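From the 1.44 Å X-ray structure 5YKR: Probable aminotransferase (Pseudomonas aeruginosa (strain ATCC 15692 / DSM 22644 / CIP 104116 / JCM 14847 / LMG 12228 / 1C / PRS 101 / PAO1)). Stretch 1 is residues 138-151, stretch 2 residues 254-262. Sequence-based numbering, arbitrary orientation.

Stretch 1 138-151: SATDANRFVLRLCR
Stretch 2 (254-262) VALIIDETH

Residues 139-151 form a regular α-helix that continues beyond the stretch, with phi/psi near -62/-43 and i to i+4 hydrogen bonds of 2.8-3.0 Å, from N143 N to A139 O through R151 N to L147 O. S138, extended at -168/158, occupies the N-cap: with chi1 at 68° (p), its OG accepts from D141 N at 3.0 Å. Residues 255-259 are a β-strand, starting at -65/138 in A255 and continuing near -105/115. E260 (-106/18) and T261 (-53/-36) depart from extended values.

Helix and strand run antiparallel, their axes at 175° and 10.6 Å apart at closest approach. The register pairs A139 with T261 (CA-CA 7.1 Å), N143 with D259 (8.0 Å), V146 with I257 (8.3 Å) and C150 with A255 (7.1 Å). The alternation of the strand directs the CA-to-CB bonds of A255, I257 and D259 toward the helix and those of L256 and I258 away from it. The helix answers with residues spaced three or four apart.

I257 is the centre of the apolar contact and has the largest covered area, 79 Å² of a total 325 Å² buried on both sides. Its mt rotamer (-50°, 163°) extends I257 CD1 to 3.5 Å from V146 CG1 and 3.6 Å from L147 CD2. V146 (t) points toward the strand, whereas L147 (mt) starts sideways and reaches in with its end, a task suited to a longer, branched side chain. C150 (m) places SG 3.7 Å from A255 CB; the small alanine fits where the backbones come close. C150 SG also lies 4.4 Å from I257 CD1.

The one hydrogen bond between the stretches joins N143 ND2 to D259 OD2 (3.1 Å, 163° at the hydrogen). N143, with chi1 -74° (m) and chi2 -33°, leaves the helix sideways, but its amide bends to the strand; N143 OD1 finds no polar partner and lies 4.4 Å from I257 CG2. D259 (chi1 -177°, t; chi2 -8°) uses its other oxygen, OD1, to accept from T261 N at 3.1 Å and from T261 OG1 at 2.8 Å, tying T261 back to D259. T261 OG1 (chi1 -62°, m) packs 3.5 Å from A139 CB, the whole of the alanine side chain.

Out of reach of the other stretch, D141 (m, chi2 -2°) forms a salt bridge with R144 (mtm, chi4 126°): D141 OD1 lies 3.0 Å from both R144 NE and R144 NH2.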

# COMPACT_ATOMS: atom_id res chain seq x y z
N SER A 138 3.71 -0.73 1.74
CA SER A 138 4.63 -0.11 0.73
C SER A 138 5.60 0.85 1.40
O SER A 138 5.33 1.40 2.45
CB SER A 138 3.83 0.69 -0.28
OG SER A 138 3.22 1.85 0.30
N ALA A 139 6.72 1.10 0.73
CA ALA A 139 7.65 2.11 1.18
C ALA A 139 6.99 3.49 1.25
O ALA A 139 7.25 4.25 2.16
CB ALA A 139 8.89 2.16 0.30
N THR A 140 6.15 3.80 0.26
CA THR A 140 5.41 5.06 0.34
C THR A 140 4.69 5.21 1.67
O THR A 140 4.79 6.27 2.33
CB THR A 140 4.38 5.15 -0.79
OG1 THR A 140 5.04 5.26 -2.05
CG2 THR A 140 3.48 6.34 -0.60
N ASP A 141 3.97 4.17 2.07
CA ASP A 141 3.20 4.28 3.29
C ASP A 141 4.09 4.38 4.52
O ASP A 141 3.78 5.11 5.46
CB ASP A 141 2.26 3.09 3.43
CG ASP A 141 1.05 3.19 2.55
OD1 ASP A 141 0.86 4.20 1.83
OD2 ASP A 141 0.23 2.23 2.65
N ALA A 142 5.22 3.66 4.53
CA ALA A 142 6.17 3.82 5.61
C ALA A 142 6.61 5.29 5.74
O ALA A 142 6.57 5.88 6.82
CB ALA A 142 7.36 2.89 5.46
N ASN A 143 6.94 5.89 4.61
CA ASN A 143 7.32 7.33 4.63
C ASN A 143 6.16 8.21 5.09
O ASN A 143 6.37 9.08 5.94
CB ASN A 143 7.87 7.74 3.26
CG ASN A 143 9.26 7.21 2.99
OD1 ASN A 143 10.07 7.08 3.91
ND2 ASN A 143 9.55 6.93 1.73
N ARG A 144 4.94 8.01 4.55
CA ARG A 144 3.81 8.84 4.95
C ARG A 144 3.57 8.77 6.44
O ARG A 144 3.27 9.78 7.12
CB ARG A 144 2.48 8.35 4.24
CG ARG A 144 2.49 8.53 2.75
CD ARG A 144 1.12 8.39 2.18
NE ARG A 144 0.40 7.14 2.37
CZ ARG A 144 -0.81 7.02 2.88
NH1 ARG A 144 -1.42 7.99 3.50
NH2 ARG A 144 -1.40 5.86 2.78
N PHE A 145 3.61 7.54 6.96
CA PHE A 145 3.22 7.30 8.35
C PHE A 145 4.29 7.82 9.32
O PHE A 145 3.96 8.41 10.32
CB PHE A 145 2.95 5.82 8.59
CG PHE A 145 1.82 5.24 7.75
CD1 PHE A 145 0.90 6.03 7.10
CD2 PHE A 145 1.66 3.87 7.67
CE1 PHE A 145 -0.10 5.48 6.34
CE2 PHE A 145 0.64 3.32 6.93
CZ PHE A 145 -0.26 4.12 6.27
N VAL A 146 5.56 7.62 8.96
CA VAL A 146 6.65 8.21 9.76
C VAL A 146 6.51 9.73 9.79
O VAL A 146 6.68 10.35 10.86
CB VAL A 146 8.02 7.76 9.27
CG1 VAL A 146 9.12 8.60 9.87
CG2 VAL A 146 8.21 6.27 9.58
N LEU A 147 6.19 10.34 8.63
CA LEU A 147 6.08 11.82 8.65
C LEU A 147 4.93 12.26 9.56
O LEU A 147 5.08 13.25 10.32
CB LEU A 147 5.91 12.35 7.25
CG LEU A 147 7.12 12.22 6.31
CD1 LEU A 147 6.74 12.73 4.90
CD2 LEU A 147 8.32 12.97 6.88
N ARG A 148 3.80 11.56 9.53
CA ARG A 148 2.69 11.86 10.43
C ARG A 148 3.12 11.78 11.89
O ARG A 148 2.82 12.68 12.67
CB ARG A 148 1.53 10.87 10.16
CG ARG A 148 0.43 10.90 11.21
CD ARG A 148 -0.71 9.94 10.90
NE ARG A 148 -1.53 10.42 9.80
CZ ARG A 148 -2.44 11.38 9.87
NH1 ARG A 148 -2.78 11.88 11.00
NH2 ARG A 148 -3.04 11.84 8.74
N LEU A 149 3.82 10.70 12.26
CA LEU A 149 4.23 10.54 13.62
C LEU A 149 5.24 11.64 14.02
O LEU A 149 5.24 12.10 15.16
CB LEU A 149 4.84 9.14 13.82
CG LEU A 149 3.82 8.01 13.77
CD1 LEU A 149 4.48 6.65 13.71
CD2 LEU A 149 2.84 8.04 14.95
N CYS A 150 6.12 12.05 13.09
CA CYS A 150 7.06 13.15 13.37
C CYS A 150 6.33 14.46 13.60
O CYS A 150 6.72 15.24 14.46
CB CYS A 150 8.11 13.28 12.28
SG CYS A 150 9.31 11.95 12.23
N ARG A 151 5.29 14.73 12.80
CA ARG A 151 4.45 15.92 13.05
C ARG A 151 3.78 15.84 14.43
O ARG A 151 3.72 16.85 15.17
CB ARG A 151 3.43 16.12 11.94
CG ARG A 151 4.03 16.53 10.62
CD ARG A 151 2.93 16.98 9.64
NE ARG A 151 3.50 17.51 8.42
CZ ARG A 151 3.71 16.87 7.30
NH1 ARG A 151 3.36 15.63 7.16
NH2 ARG A 151 4.32 17.54 6.28
N VAL A 254 15.50 17.73 15.03
CA VAL A 254 14.78 17.36 13.83
C VAL A 254 15.03 15.86 13.54
O VAL A 254 16.17 15.44 13.54
CB VAL A 254 15.20 18.21 12.63
CG1 VAL A 254 14.62 17.66 11.34
CG2 VAL A 254 14.77 19.68 12.84
N ALA A 255 13.97 15.09 13.30
CA ALA A 255 14.13 13.67 12.97
C ALA A 255 14.84 13.48 11.66
O ALA A 255 14.49 14.13 10.68
CB ALA A 255 12.78 12.97 12.95
N LEU A 256 15.77 12.52 11.62
CA LEU A 256 16.48 12.16 10.40
C LEU A 256 15.94 10.80 9.94
O LEU A 256 16.15 9.77 10.62
CB LEU A 256 17.99 12.06 10.65
CG LEU A 256 18.84 11.64 9.47
CD1 LEU A 256 18.64 12.55 8.29
CD2 LEU A 256 20.31 11.53 9.91
N ILE A 257 15.24 10.81 8.80
CA ILE A 257 14.64 9.60 8.24
C ILE A 257 15.47 9.19 7.03
O ILE A 257 15.56 9.95 6.04
CB ILE A 257 13.19 9.84 7.77
CG1 ILE A 257 12.33 10.50 8.85
CG2 ILE A 257 12.59 8.50 7.27
CD1 ILE A 257 11.06 11.09 8.29
N ILE A 258 16.02 7.97 7.10
CA ILE A 258 16.89 7.44 6.04
C ILE A 258 16.10 6.35 5.31
O ILE A 258 15.71 5.33 5.89
CB ILE A 258 18.21 6.91 6.60
CG1 ILE A 258 18.98 8.05 7.32
CG2 ILE A 258 19.02 6.28 5.51
CD1 ILE A 258 19.41 9.17 6.46
N ASP A 259 15.84 6.59 4.03
CA ASP A 259 15.06 5.72 3.14
C ASP A 259 16.03 4.90 2.29
O ASP A 259 16.69 5.42 1.39
CB ASP A 259 14.14 6.57 2.25
CG ASP A 259 13.25 5.75 1.35
OD1 ASP A 259 13.39 4.52 1.25
OD2 ASP A 259 12.38 6.43 0.67
N GLU A 260 16.08 3.59 2.60
CA GLU A 260 17.03 2.65 2.02
C GLU A 260 16.39 1.72 1.01
O GLU A 260 16.94 0.67 0.64
CB GLU A 260 17.74 1.84 3.10
CG GLU A 260 18.62 2.77 3.96
CD GLU A 260 20.10 2.38 3.90
OE1 GLU A 260 20.60 1.90 2.83
OE2 GLU A 260 20.82 2.62 4.91
N THR A 261 15.21 2.11 0.53
CA THR A 261 14.48 1.24 -0.42
C THR A 261 15.32 0.80 -1.64
O THR A 261 15.14 -0.30 -2.16
CB THR A 261 13.14 1.90 -0.76
OG1 THR A 261 12.35 2.02 0.43
CG2 THR A 261 12.36 1.12 -1.79
N HIS A 262 16.18 1.70 -2.14
CA HIS A 262 17.19 1.37 -3.14
C HIS A 262 18.57 1.13 -2.57
O HIS A 262 19.28 0.24 -3.07
CB HIS A 262 17.27 2.39 -4.25
CG HIS A 262 16.16 2.34 -5.23
ND1 HIS A 262 15.90 3.38 -6.11
CD2 HIS A 262 15.32 1.33 -5.59
CE1 HIS A 262 14.91 3.03 -6.91
NE2 HIS A 262 14.53 1.80 -6.62